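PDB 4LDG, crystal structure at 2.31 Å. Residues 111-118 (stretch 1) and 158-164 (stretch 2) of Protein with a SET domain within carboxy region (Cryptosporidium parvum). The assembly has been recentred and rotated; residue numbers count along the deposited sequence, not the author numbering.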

# COMPACT_ATOMS: atom_id res chain seq x y z
N VAL A 111 1.55 5.84 -12.01
CA VAL A 111 2.28 6.57 -11.00
C VAL A 111 1.50 7.79 -10.63
O VAL A 111 0.74 8.33 -11.44
N ILE A 112 1.73 8.23 -9.41
CA ILE A 112 1.20 9.48 -8.93
C ILE A 112 2.20 10.54 -9.38
O ILE A 112 3.30 10.62 -8.85
N HIS A 113 1.78 11.31 -10.39
CA HIS A 113 2.64 12.25 -11.09
C HIS A 113 2.74 13.59 -10.37
O HIS A 113 3.80 14.20 -10.38
N LEU A 114 1.63 14.07 -9.78
CA LEU A 114 1.64 15.35 -9.07
C LEU A 114 1.62 15.15 -7.56
O LEU A 114 1.04 14.20 -7.09
N PRO A 115 2.24 16.06 -6.79
CA PRO A 115 2.06 16.03 -5.34
C PRO A 115 0.59 16.14 -5.01
O PRO A 115 -0.15 16.77 -5.75
N ILE A 116 0.17 15.53 -3.90
CA ILE A 116 -1.18 15.68 -3.43
C ILE A 116 -1.31 16.13 -1.97
O ILE A 116 -2.41 16.22 -1.45
N TYR A 117 -0.20 16.44 -1.31
CA TYR A 117 -0.28 16.90 0.08
C TYR A 117 -0.92 18.29 0.12
O TYR A 117 -1.38 18.72 1.17
N ASN A 118 -0.95 18.97 -1.02
CA ASN A 118 -1.60 20.28 -1.12
C ASN A 118 -3.10 20.21 -1.47
O ASN A 118 -3.77 21.23 -1.52
N ILE A 158 8.92 8.74 -2.68
CA ILE A 158 7.52 8.72 -2.28
C ILE A 158 7.27 10.06 -1.60
O ILE A 158 7.77 10.32 -0.51
N ARG A 159 6.50 10.91 -2.25
CA ARG A 159 6.17 12.19 -1.68
C ARG A 159 5.20 12.04 -0.52
O ARG A 159 4.43 11.06 -0.45
N LYS A 160 5.25 13.01 0.38
CA LYS A 160 4.32 13.13 1.48
C LYS A 160 2.87 13.02 1.02
O LYS A 160 2.47 13.70 0.05
N ASP A 161 2.10 12.18 1.71
CA ASP A 161 0.69 11.93 1.43
C ASP A 161 0.37 11.04 0.23
O ASP A 161 -0.81 10.73 0.01
N ASP A 162 1.39 10.62 -0.53
CA ASP A 162 1.16 9.64 -1.59
C ASP A 162 0.50 8.42 -0.98
O ASP A 162 0.71 8.10 0.21
N PHE A 163 -0.34 7.79 -1.80
CA PHE A 163 -0.79 6.41 -1.61
C PHE A 163 0.44 5.53 -1.68
O PHE A 163 1.16 5.58 -2.68
N VAL A 164 0.69 4.70 -0.66
CA VAL A 164 1.85 3.79 -0.73
C VAL A 164 1.45 2.40 -1.21
O VAL A 164 1.82 1.96 -2.32

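No direct hydrogen bond joins these two stretches; they meet through van der Waals packing and three bridging waters, burying 481 Å² in all. Val 111 opens stretch 1 out of reach of its partner, and contact begins with Ile 112. Its CA-to-CB bond points toward stretch 2, and the m, t rotamer extends CD1 to 3.7 Å from Phe 163 N and 4.0 Å from Phe 163 CB. The Phe 163 ring itself, with chi1 t, leads away, so the isoleucine packs against the base of that side chain. CG2 of Ile 112 lies 3.9 Å from Asp 162 OD1; a branched, apolar residue can thus fill space beside both neighbours.

The CA-to-CB bonds of His 113 and Leu 114 point away, and these residues offer backbone instead. His 113 O lies 3.6 Å from Arg 159 NH1, a contact but not a hydrogen bond. Arg 159, with chi1 m and chi2 and chi3 t, is long enough to carry its guanidinium alongside this backbone. Water 1 makes the polar link: it accepts from Arg 159 NH2 (2.7 Å) and lies within hydrogen-bonding distance of Leu 114 O (2.8 Å) and Asp 162 OD1 (2.5 Å).

Pro 115 suits a site beside the flat guanidinium. Its N sits over one face, 3.8 Å from Arg 159 NH2, while its CA-to-CB bond points sideways, and the ring brings CG to 4.0 Å from Arg 159 NE. Having no N-H, the proline has no backbone donor to satisfy here.

Ile 116 also starts sideways, but its p, t rotamer brings CD1 to 3.5 Å from Asp 161 O. Its backbone N donates to water 2 (3.0 Å), which also lies within hydrogen-bonding distance of Lys 160 O (2.6 Å) and Asp 162 OD1 (2.7 Å). Asp 162 OD1 is thus close to both waters, and its carboxylate also helps hold the type II turn from Arg 159 to Asp 162: OD2 accepts a weak bond from Arg 159 N (3.2 Å), alongside the backbone bond from Asp 162 N to Arg 159 O (3.1 Å).

Tyr 117 points toward this turn with chi1 p. Its CB lies 3.1 Å from Asp 161 OD2 and 3.6 Å from Lys 160 O, which approaches the ring at its edge; CB is also 4.2 Å from Lys 160 CG. A large aromatic side chain suits this exposed site, covering part of the turn while its hydroxyl stays clear of stretch 2. Water 3 donates to Tyr 117 O (2.9 Å) and Asp 161 OD2 (2.6 Å), and the same OD2 forms a salt bridge with Lys 160 NZ (3.6 Å). Asn 118 makes no contact with stretch 2.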

# COMPACT_ATOMS: atom_id res chain seq x y z
CB VAL A 111 3.68 7.03 -11.44
CG1 VAL A 111 4.61 5.85 -11.57
CG2 VAL A 111 3.62 7.81 -12.75
CB ILE A 112 1.01 9.49 -7.41
CG1 ILE A 112 0.06 8.38 -7.00
CG2 ILE A 112 0.41 10.82 -6.97
CD1 ILE A 112 -0.16 8.35 -5.49
CB HIS A 113 2.09 12.44 -12.51
CG HIS A 113 2.77 13.51 -13.29
ND1 HIS A 113 4.08 13.40 -13.72
CD2 HIS A 113 2.32 14.70 -13.75
CE1 HIS A 113 4.41 14.49 -14.39
NE2 HIS A 113 3.37 15.29 -14.41
CB LEU A 114 0.41 16.19 -9.44
CG LEU A 114 0.28 16.74 -10.86
CD1 LEU A 114 -1.09 17.39 -11.06
CD2 LEU A 114 1.40 17.74 -11.15
CB PRO A 115 2.77 17.31 -4.87
CG PRO A 115 3.73 17.65 -5.95
CD PRO A 115 3.08 17.20 -7.22
CB ILE A 116 -1.98 14.38 -3.66
CG1 ILE A 116 -1.53 13.27 -2.71
CG2 ILE A 116 -1.88 13.93 -5.12
CD1 ILE A 116 -2.40 12.04 -2.85
CB TYR A 117 1.10 16.91 0.78
CG TYR A 117 2.17 17.75 0.10
CD1 TYR A 117 3.07 17.16 -0.79
CD2 TYR A 117 2.30 19.11 0.37
CE1 TYR A 117 4.06 17.90 -1.42
CE2 TYR A 117 3.30 19.87 -0.24
CZ TYR A 117 4.18 19.25 -1.14
OH TYR A 117 5.18 19.97 -1.78
CB ASN A 118 -0.86 21.14 -2.14
CG ASN A 118 -0.69 20.45 -3.49
OD1 ASN A 118 -0.30 19.29 -3.56
ND2 ASN A 118 -0.98 21.15 -4.55
CB ILE A 158 7.20 7.53 -1.34
CG1 ILE A 158 7.47 6.21 -2.07
CG2 ILE A 158 5.75 7.59 -0.92
CD1 ILE A 158 7.47 4.95 -1.22
CB ARG A 159 5.54 13.10 -2.73
CG ARG A 159 6.44 13.40 -3.91
CD ARG A 159 6.04 14.71 -4.53
NE ARG A 159 6.54 14.86 -5.89
CZ ARG A 159 6.01 14.28 -6.97
NH1 ARG A 159 6.55 14.52 -8.15
NH2 ARG A 159 4.96 13.48 -6.88
CB LYS A 160 4.52 14.50 2.14
CG LYS A 160 3.64 14.78 3.35
CD LYS A 160 3.90 16.20 3.86
CE LYS A 160 3.37 16.41 5.27
NZ LYS A 160 1.93 16.05 5.35
CB ASP A 161 -0.12 13.24 1.36
CG ASP A 161 -0.36 13.86 2.71
OD1 ASP A 161 -0.48 13.10 3.70
OD2 ASP A 161 -0.43 15.10 2.81
CB ASP A 162 2.44 9.20 -2.29
CG ASP A 162 2.94 10.21 -3.32
OD1 ASP A 162 2.30 11.28 -3.54
OD2 ASP A 162 4.00 9.90 -3.93
CB PHE A 163 -1.80 6.01 -2.69
CG PHE A 163 -2.46 4.67 -2.45
CD1 PHE A 163 -3.62 4.59 -1.70
CD2 PHE A 163 -1.93 3.50 -2.99
CE1 PHE A 163 -4.23 3.35 -1.46
CE2 PHE A 163 -2.52 2.26 -2.76
CZ PHE A 163 -3.66 2.18 -1.98
CB VAL A 164 2.62 3.81 0.60
CG1 VAL A 164 3.81 2.86 0.59
CG2 VAL A 164 3.11 5.23 0.89
O HOH W 1 2.82 12.70 -5.50
O HOH W 2 2.13 13.74 -2.56
O HOH W 3 -1.67 17.25 3.63